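Local coordinates for protein N-acyl-D-glutamate deacylase (Bordetella bronchiseptica, PDB 3GIP) that hydrolyses N-acyl-D-glutamate, releasing D-glutamate and a carboxylate, as a zinc-containing deacylase of the amidohydrolase superfamily, at residues P23-D28 with A37-L42; G14-G19 with K56-G61; D8-G13 with H45-A50. One frame throughout, in Å; residues are numbered along the deposited sequence.

Contact 1. Residues P23-D28 with A37-L42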
loop_
_atom_site.group_PDB
_atom_site.type_symbol
_atom_site.label_atom_id
_atom_site.label_comp_id
_atom_site.label_asym_id
_atom_site.label_seq_id
_atom_site.Cartn_x
_atom_site.Cartn_y
_atom_site.Cartn_z
ATOM N N PRO A 23 -12.567 -8.225 -22.074
ATOM C CA PRO A 23 -11.548 -7.954 -23.095
ATOM C C PRO A 23 -11.439 -6.470 -23.443
ATOM O O PRO A 23 -12.444 -5.762 -23.489
ATOM C CB PRO A 23 -12.030 -8.779 -24.286
ATOM C CG PRO A 23 -12.731 -9.934 -23.635
ATOM C CD PRO A 23 -13.513 -9.255 -22.535
ATOM N N ARG A 24 -10.218 -6.009 -23.692
ATOM C CA ARG A 24 -9.987 -4.613 -24.049
ATOM C C ARG A 24 -10.833 -4.265 -25.273
ATOM O O ARG A 24 -11.013 -5.093 -26.171
ATOM C CB ARG A 24 -8.503 -4.392 -24.353
ATOM C CG ARG A 24 -7.998 -5.138 -25.582
ATOM C CD ARG A 24 -6.479 -5.156 -25.627
ATOM N NE ARG A 24 -5.929 -6.011 -24.581
ATOM C CZ ARG A 24 -4.631 -6.143 -24.325
ATOM N NH1 ARG A 24 -3.740 -5.471 -25.042
ATOM N NH2 ARG A 24 -4.227 -6.955 -23.358
ATOM N N ARG A 25 -11.361 -3.047 -25.308
ATOM C CA ARG A 25 -12.192 -2.627 -26.429
ATOM C C ARG A 25 -11.855 -1.231 -26.933
ATOM O O ARG A 25 -11.490 -0.348 -26.156
ATOM C CB ARG A 25 -13.674 -2.703 -26.041
ATOM C CG ARG A 25 -14.066 -1.916 -24.797
ATOM C CD ARG A 25 -15.460 -2.340 -24.336
ATOM N NE ARG A 25 -15.866 -1.738 -23.068
ATOM C CZ ARG A 25 -16.159 -0.452 -22.908
ATOM N NH1 ARG A 25 -16.088 0.376 -23.940
ATOM N NH2 ARG A 25 -16.537 0.002 -21.722
ATOM N N ARG A 26 -11.974 -1.043 -28.244
ATOM C CA ARG A 26 -11.691 0.244 -28.866
ATOM C C ARG A 26 -12.832 1.214 -28.577
ATOM O O ARG A 26 -13.939 1.053 -29.095
ATOM C CB ARG A 26 -11.526 0.069 -30.378
ATOM C CG ARG A 26 -11.498 1.375 -31.160
ATOM C CD ARG A 26 -10.210 2.159 -30.946
ATOM N NE ARG A 26 -10.343 3.529 -31.437
ATOM C CZ ARG A 26 -10.920 4.514 -30.755
ATOM N NH1 ARG A 26 -11.412 4.286 -29.545
ATOM N NH2 ARG A 26 -11.025 5.724 -31.290
ATOM N N ALA A 27 -12.560 2.217 -27.748
ATOM C CA ALA A 27 -13.569 3.207 -27.387
ATOM C C ALA A 27 -12.925 4.451 -26.779
ATOM O O ALA A 27 -11.795 4.398 -26.293
ATOM C CB ALA A 27 -14.557 2.599 -26.396
ATOM N N ASP A 28 -13.646 5.570 -26.815
ATOM C CA ASP A 28 -13.146 6.819 -26.252
ATOM C C ASP A 28 -13.773 7.050 -24.881
ATOM O O ASP A 28 -14.865 6.556 -24.596
ATOM C CB ASP A 28 -13.479 8.007 -27.163
ATOM C CG ASP A 28 -12.993 7.810 -28.584
ATOM O OD1 ASP A 28 -11.952 7.150 -28.774
ATOM O OD2 ASP A 28 -13.645 8.329 -29.518
ATOM N N ALA A 37 -18.270 10.797 -17.941
ATOM C CA ALA A 37 -19.545 11.222 -18.506
ATOM C C ALA A 37 -20.040 10.364 -19.660
ATOM O O ALA A 37 -21.242 10.311 -19.927
ATOM C CB ALA A 37 -19.445 12.681 -18.951
ATOM N N ALA A 38 -19.125 9.698 -20.353
ATOM C CA ALA A 38 -19.515 8.862 -21.476
ATOM C C ALA A 38 -18.369 8.004 -21.987
ATOM O O ALA A 38 -17.200 8.321 -21.778
ATOM C CB ALA A 38 -20.047 9.734 -22.609
ATOM N N ILE A 39 -18.726 6.911 -22.653
ATOM C CA ILE A 39 -17.757 5.993 -23.234
ATOM C C ILE A 39 -18.292 5.545 -24.590
ATOM O O ILE A 39 -19.443 5.116 -24.701
ATOM C CB ILE A 39 -17.540 4.753 -22.338
ATOM C CG1 ILE A 39 -16.952 5.180 -20.991
ATOM C CG2 ILE A 39 -16.620 3.760 -23.038
ATOM C CD1 ILE A 39 -16.732 4.035 -20.021
ATOM N N GLY A 40 -17.458 5.658 -25.618
ATOM C CA GLY A 40 -17.865 5.267 -26.958
ATOM C C GLY A 40 -17.154 6.093 -28.016
ATOM O O GLY A 40 -15.933 6.249 -27.969
ATOM N N GLU A 41 -17.910 6.619 -28.976
ATOM C CA GLU A 41 -17.336 7.439 -30.038
ATOM C C GLU A 41 -17.448 8.910 -29.649
ATOM O O GLU A 41 -18.547 9.459 -29.594
ATOM C CB GLU A 41 -18.075 7.194 -31.357
ATOM C CG GLU A 41 -17.608 8.076 -32.507
ATOM C CD GLU A 41 -16.136 7.896 -32.822
ATOM O OE1 GLU A 41 -15.725 6.751 -33.111
ATOM O OE2 GLU A 41 -15.388 8.900 -32.782
ATOM N N LEU A 42 -16.309 9.544 -29.387
ATOM C CA LEU A 42 -16.294 10.945 -28.982
ATOM C C LEU A 42 -15.391 11.807 -29.856
ATOM O O LEU A 42 -15.060 12.934 -29.490
ATOM C CB LEU A 42 -15.839 11.055 -27.525
ATOM C CG LEU A 42 -16.639 10.246 -26.501
ATOM C CD1 LEU A 42 -16.014 10.392 -25.123
ATOM C CD2 LEU A 42 -18.081 10.723 -26.488
#
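I39 turns its CG2 methyl to the edge of the R25 guanidinium, where I39 CG2 lies near the guanidinium plane and 3.5 Å from R25 NH1. The two side chains cross at about a right angle, and A27 CB is an apolar neighbour of the same methyl. CG2 is the branch anti to the backbone N in I39, while CG1 sits beside that N (chi1 -63°). The backbone of I39 takes part as well: its CA makes a CA-H...O contact of 3.2 Å with D28 O.

At G40 the backbones pair in both directions. G40 N gives a hydrogen bond to D28 O (2.9 Å), and D28 N returns one to G40 O (2.7 Å), an antiparallel hydrogen-bonded pair. The pair lies where strands 28-32 and 35-40, joined as a beta hairpin, meet at the margin of a four-stranded mixed sheet. The backbone angles of G40 would press a CB against the preceding carbonyl oxygen.

E41 brings OE2 to 3.7 Å from D28 OD2, two like-charged oxygens close together; G43 N donates to this OE2, which probably eases the repulsion. L42 N then bonds to the anti lone pair of D28 OD2 at 2.9 Å, nearly straight at 171°, while L42 CB rests 3.9 Å from D28 CB. The other carboxylate oxygen is gripped from the first segment: R26 NH1 and NH2 both reach D28 OD1 at 3.0 Å in an end-on salt bridge, and G13 N is a further donor to it.

Contact 2. Residues G14-G19 with K56-G61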
loop_
_atom_site.group_PDB
_atom_site.type_symbol
_atom_site.label_atom_id
_atom_site.label_comp_id
_atom_site.label_asym_id
_atom_site.label_seq_id
_atom_site.Cartn_x
_atom_site.Cartn_y
_atom_site.Cartn_z
ATOM N N GLY A 14 -7.786 5.169 -28.121
ATOM C CA GLY A 14 -7.168 4.063 -27.412
ATOM C C GLY A 14 -8.055 2.857 -27.176
ATOM O O GLY A 14 -9.191 2.791 -27.652
ATOM N N TRP A 15 -7.511 1.886 -26.447
ATOM C CA TRP A 15 -8.229 0.670 -26.105
ATOM C C TRP A 15 -8.528 0.691 -24.618
ATOM O O TRP A 15 -7.634 0.861 -23.789
ATOM C CB TRP A 15 -7.404 -0.567 -26.463
ATOM C CG TRP A 15 -7.351 -0.823 -27.934
ATOM C CD1 TRP A 15 -6.605 -0.148 -28.859
ATOM C CD2 TRP A 15 -8.121 -1.786 -28.663
ATOM N NE1 TRP A 15 -6.866 -0.631 -30.122
ATOM C CE2 TRP A 15 -7.792 -1.636 -30.030
ATOM C CE3 TRP A 15 -9.057 -2.762 -28.296
ATOM C CZ2 TRP A 15 -8.368 -2.427 -31.030
ATOM C CZ3 TRP A 15 -9.632 -3.549 -29.294
ATOM C CH2 TRP A 15 -9.282 -3.375 -30.645
ATOM N N ILE A 16 -9.798 0.520 -24.284
ATOM C CA ILE A 16 -10.226 0.543 -22.899
ATOM C C ILE A 16 -10.181 -0.803 -22.189
ATOM O O ILE A 16 -10.714 -1.793 -22.681
ATOM C CB ILE A 16 -11.676 1.061 -22.781
ATOM C CG1 ILE A 16 -11.767 2.506 -23.275
ATOM C CG2 ILE A 16 -12.156 0.945 -21.339
ATOM C CD1 ILE A 16 -11.088 3.506 -22.387
ATOM N N ILE A 17 -9.518 -0.826 -21.038
ATOM C CA ILE A 17 -9.485 -2.003 -20.177
ATOM C C ILE A 17 -10.130 -1.370 -18.949
ATOM O O ILE A 17 -9.482 -0.647 -18.190
ATOM C CB ILE A 17 -8.047 -2.494 -19.888
ATOM C CG1 ILE A 17 -7.471 -3.132 -21.156
ATOM C CG2 ILE A 17 -8.057 -3.509 -18.747
ATOM C CD1 ILE A 17 -6.157 -3.865 -20.956
ATOM N N ASP A 18 -11.427 -1.624 -18.785
ATOM C CA ASP A 18 -12.212 -1.011 -17.717
ATOM C C ASP A 18 -12.105 -1.537 -16.297
ATOM O O ASP A 18 -12.766 -1.011 -15.400
ATOM C CB ASP A 18 -13.691 -0.980 -18.121
ATOM C CG ASP A 18 -14.257 -2.364 -18.390
ATOM O OD1 ASP A 18 -13.690 -3.358 -17.883
ATOM O OD2 ASP A 18 -15.283 -2.458 -19.100
ATOM N N GLY A 19 -11.289 -2.564 -16.081
ATOM C CA GLY A 19 -11.136 -3.099 -14.741
ATOM C C GLY A 19 -12.051 -4.259 -14.386
ATOM O O GLY A 19 -11.878 -4.883 -13.341
ATOM N N LYS A 56 -2.495 3.019 -27.182
ATOM C CA LYS A 56 -2.355 2.927 -25.734
ATOM C C LYS A 56 -3.575 2.283 -25.085
ATOM O O LYS A 56 -4.616 2.102 -25.721
ATOM C CB LYS A 56 -2.173 4.319 -25.121
ATOM C CG LYS A 56 -1.178 5.208 -25.842
ATOM C CD LYS A 56 0.224 4.636 -25.805
ATOM C CE LYS A 56 1.193 5.554 -26.536
ATOM N NZ LYS A 56 1.166 6.932 -25.973
ATOM N N ILE A 57 -3.425 1.945 -23.809
ATOM C CA ILE A 57 -4.501 1.362 -23.023
ATOM C C ILE A 57 -5.011 2.474 -22.116
ATOM O O ILE A 57 -4.224 3.257 -21.582
ATOM C CB ILE A 57 -4.002 0.205 -22.123
ATOM C CG1 ILE A 57 -3.592 -0.994 -22.978
ATOM C CG2 ILE A 57 -5.092 -0.188 -21.128
ATOM C CD1 ILE A 57 -4.738 -1.638 -23.737
ATOM N N VAL A 58 -6.328 2.555 -21.975
ATOM C CA VAL A 58 -6.953 3.540 -21.106
ATOM C C VAL A 58 -7.602 2.694 -20.018
ATOM O O VAL A 58 -8.504 1.898 -20.285
ATOM C CB VAL A 58 -8.010 4.360 -21.868
ATOM C CG1 VAL A 58 -8.644 5.387 -20.942
ATOM C CG2 VAL A 58 -7.360 5.044 -23.058
ATOM N N ALA A 59 -7.125 2.855 -18.789
ATOM C CA ALA A 59 -7.618 2.048 -17.683
ATOM C C ALA A 59 -7.938 2.865 -16.444
ATOM O O ALA A 59 -7.648 4.061 -16.385
ATOM C CB ALA A 59 -6.564 0.994 -17.342
ATOM N N PRO A 60 -8.564 2.231 -15.436
ATOM C CA PRO A 60 -8.875 2.983 -14.218
ATOM C C PRO A 60 -7.530 3.264 -13.542
ATOM O O PRO A 60 -6.602 2.463 -13.665
ATOM C CB PRO A 60 -9.707 2.002 -13.388
ATOM C CG PRO A 60 -10.193 0.973 -14.378
ATOM C CD PRO A 60 -9.032 0.837 -15.328
ATOM N N GLY A 61 -7.416 4.387 -12.841
ATOM C CA GLY A 61 -6.167 4.684 -12.159
ATOM C C GLY A 61 -5.860 3.563 -11.181
ATOM O O GLY A 61 -6.778 2.959 -10.618
#
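W15 and I57 face each other across a short parallel pairing, W15 CB lying 4.0 Å from I57 CD1, while the indole leads away from the segment 56-61. Three hydrogen bonds join the backbones: W15 N to K56 O, V58 N to W15 O and I17 N to V58 O, the first of them nearly along the C=O axis. They tie strand 15-16 to strand 57-64, which also pairs in parallel with 87-92 and so probably begins the family's barrel.

I17 can be traced outward. I17 CB lies 3.9 Å from I57 CG2, and I17 CG1, set beside the backbone N by chi1 of -72°, approaches the same methyl at 3.8 Å. At the tip, I17 CD1 meets both I57 CG2 and I57 CD1 at 3.8 Å; the two isoleucines cross obliquely, their branches in contact. L397 and V401 of helix 397-404 also pack on I17.

I16 CD1 approaches V58 CB unusually closely, at 3.2 Å, a contact that may be strained. P60 CD comes within 3.3 Å of I17 O, a carbonyl that also meets A59 CA.

The three directional backbone bonds thus set the parallel pairing and its register, while the buried side chains add apolar contact that has no such directionality.

Contact 3. Residues D8-G13 with H45-A50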
loop_
_atom_site.group_PDB
_atom_site.type_symbol
_atom_site.label_atom_id
_atom_site.label_comp_id
_atom_site.label_asym_id
_atom_site.label_seq_id
_atom_site.Cartn_x
_atom_site.Cartn_y
_atom_site.Cartn_z
ATOM N N ASP A 8 -15.195 18.064 -20.171
ATOM C CA ASP A 8 -14.032 18.705 -19.574
ATOM C C ASP A 8 -12.763 18.039 -20.085
ATOM O O ASP A 8 -11.713 18.676 -20.191
ATOM C CB ASP A 8 -14.089 18.613 -18.049
ATOM C CG ASP A 8 -15.190 19.467 -17.459
ATOM O OD1 ASP A 8 -15.304 20.642 -17.864
ATOM O OD2 ASP A 8 -15.936 18.974 -16.588
ATOM N N PHE A 9 -12.874 16.757 -20.415
ATOM C CA PHE A 9 -11.740 15.990 -20.906
ATOM C C PHE A 9 -12.232 14.822 -21.754
ATOM O O PHE A 9 -13.331 14.310 -21.550
ATOM C CB PHE A 9 -10.943 15.436 -19.719
ATOM C CG PHE A 9 -9.452 15.620 -19.829
ATOM C CD1 PHE A 9 -8.778 16.432 -18.923
ATOM C CD2 PHE A 9 -8.718 14.966 -20.816
ATOM C CE1 PHE A 9 -7.394 16.593 -18.993
ATOM C CE2 PHE A 9 -7.329 15.119 -20.896
ATOM C CZ PHE A 9 -6.669 15.935 -19.981
ATOM N N LYS A 10 -11.426 14.420 -22.726
ATOM C CA LYS A 10 -11.767 13.270 -23.546
ATOM C C LYS A 10 -10.461 12.602 -23.947
ATOM O O LYS A 10 -9.476 13.273 -24.251
ATOM C CB LYS A 10 -12.589 13.668 -24.782
ATOM C CG LYS A 10 -11.844 14.367 -25.905
ATOM C CD LYS A 10 -12.776 14.530 -27.100
ATOM C CE LYS A 10 -12.089 15.173 -28.294
ATOM N NZ LYS A 10 -13.012 15.271 -29.465
ATOM N N ILE A 11 -10.455 11.276 -23.898
ATOM C CA ILE A 11 -9.284 10.484 -24.250
ATOM C C ILE A 11 -9.729 9.599 -25.403
ATOM O O ILE A 11 -10.537 8.686 -25.225
ATOM C CB ILE A 11 -8.835 9.624 -23.060
ATOM C CG1 ILE A 11 -8.565 10.528 -21.855
ATOM C CG2 ILE A 11 -7.592 8.828 -23.434
ATOM C CD1 ILE A 11 -8.276 9.778 -20.573
ATOM N N THR A 12 -9.190 9.868 -26.586
ATOM C CA THR A 12 -9.598 9.141 -27.778
ATOM C C THR A 12 -8.575 8.250 -28.475
ATOM O O THR A 12 -7.369 8.353 -28.247
ATOM C CB THR A 12 -10.131 10.133 -28.825
ATOM O OG1 THR A 12 -10.503 9.423 -30.011
ATOM C CG2 THR A 12 -9.059 11.161 -29.164
ATOM N N GLY A 13 -9.092 7.371 -29.331
ATOM C CA GLY A 13 -8.260 6.476 -30.116
ATOM C C GLY A 13 -7.612 5.288 -29.431
ATOM O O GLY A 13 -6.968 4.473 -30.094
ATOM N N HIS A 45 -16.959 15.069 -30.480
ATOM C CA HIS A 45 -17.546 15.687 -29.297
ATOM C C HIS A 45 -16.588 16.713 -28.686
ATOM O O HIS A 45 -15.482 16.376 -28.265
ATOM C CB HIS A 45 -17.896 14.607 -28.267
ATOM C CG HIS A 45 -18.743 15.096 -27.132
ATOM N ND1 HIS A 45 -19.299 14.245 -26.200
ATOM C CD2 HIS A 45 -19.127 16.345 -26.775
ATOM C CE1 HIS A 45 -19.988 14.948 -25.320
ATOM N NE2 HIS A 45 -19.901 16.225 -25.646
ATOM N N PRO A 46 -17.004 17.991 -28.643
ATOM C CA PRO A 46 -16.175 19.061 -28.081
ATOM C C PRO A 46 -15.737 18.786 -26.643
ATOM O O PRO A 46 -16.493 18.227 -25.848
ATOM C CB PRO A 46 -17.085 20.282 -28.179
ATOM C CG PRO A 46 -17.873 20.000 -29.420
ATOM C CD PRO A 46 -18.232 18.541 -29.242
ATOM N N ALA A 47 -14.510 19.185 -26.319
ATOM C CA ALA A 47 -13.962 18.995 -24.981
ATOM C C ALA A 47 -12.928 20.074 -24.674
ATOM O O ALA A 47 -12.235 20.555 -25.573
ATOM C CB ALA A 47 -13.326 17.612 -24.869
ATOM N N ARG A 48 -12.832 20.455 -23.404
ATOM C CA ARG A 48 -11.881 21.477 -22.980
ATOM C C ARG A 48 -10.447 20.972 -23.115
ATOM O O ARG A 48 -9.544 21.722 -23.485
ATOM C CB ARG A 48 -12.157 21.884 -21.531
ATOM C CG ARG A 48 -13.498 22.576 -21.333
ATOM C CD ARG A 48 -13.711 22.972 -19.879
ATOM N NE ARG A 48 -14.917 23.777 -19.705
ATOM C CZ ARG A 48 -16.151 23.346 -19.947
ATOM N NH1 ARG A 48 -16.355 22.107 -20.376
ATOM N NH2 ARG A 48 -17.184 24.158 -19.763
ATOM N N HIS A 49 -10.249 19.695 -22.803
ATOM C CA HIS A 49 -8.933 19.071 -22.904
ATOM C C HIS A 49 -9.097 17.733 -23.607
ATOM O O HIS A 49 -10.134 17.085 -23.479
ATOM C CB HIS A 49 -8.330 18.834 -21.518
ATOM C CG HIS A 49 -8.251 20.064 -20.671
ATOM N ND1 HIS A 49 -9.315 20.524 -19.925
ATOM C CD2 HIS A 49 -7.238 20.937 -20.461
ATOM C CE1 HIS A 49 -8.958 21.627 -19.290
ATOM N NE2 HIS A 49 -7.704 21.898 -19.598
ATOM N N ALA A 50 -8.075 17.315 -24.344
ATOM C CA ALA A 50 -8.150 16.047 -25.050
ATOM C C ALA A 50 -6.795 15.374 -25.196
ATOM O O ALA A 50 -5.783 16.031 -25.445
ATOM C CB ALA A 50 -8.774 16.254 -26.423
#
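F9 and H49 meet where the segment 45-50 runs parallel to strand 7-12 of the four-stranded mixed sheet, beside a classic beta bulge in which D8 and F9 both face V31. The packing is close here: H49 CB sits over the centre of the F9 ring, 3.5 Å from the centroid, in a CH-pi contact. The imidazole itself is slid aside, its plane at 20° to the phenyl, so the rings barely overlap; W51 meets F9 edge-to-face.

K10 is packed along its length. K10 CG lies 3.6 Å from A50 CB and 3.7 Å from A47 CB. The chain is extended beyond CG, chi2 of 173° carrying CD on past A47 CB, and K10 NZ reaches H45 O at 3.0 Å, above that carbonyl's plane. L42 O is a further acceptor for this ammonium.

The side of D8 and the exposed R48 is looser. D8 OD1 lies over the face of the R48 guanidinium, 3.1 Å from R48 NH1, a salt bridge of charges with no N-H directed at the oxygen, while D8 OD2 bonds to D33 N. The backbone bonds H49 N to D8 O and K10 N to H49 O are weak, but H49 ND1 reaches D8 O at 3.0 Å, the oxygen lying in the imidazole plane.

Overall arrangement
Contact 1 lies about 9 Å from contact 2 and 12 Å from contact 3, centre to centre, and contacts 2 and 3 are about 15 Å apart. The chain runs through 8-13, 14-19, 23-28, 37-42, 45-50 and 56-61, so contact 1 is nested within the loops closed by the other two, while contacts 2 and 3 interlock. Contacts 1 and 3 reach the same four-stranded sheet; strands 15-16 and 25-26 connect contacts 1 and 2 through the R25 O to I16 N backbone hydrogen bond. Together they probably form the N-terminal part of the small beta domain found in many amidohydrolases, and strand 57-64 runs from it into the barrel, whose zinc is held by C95, H218 and H248.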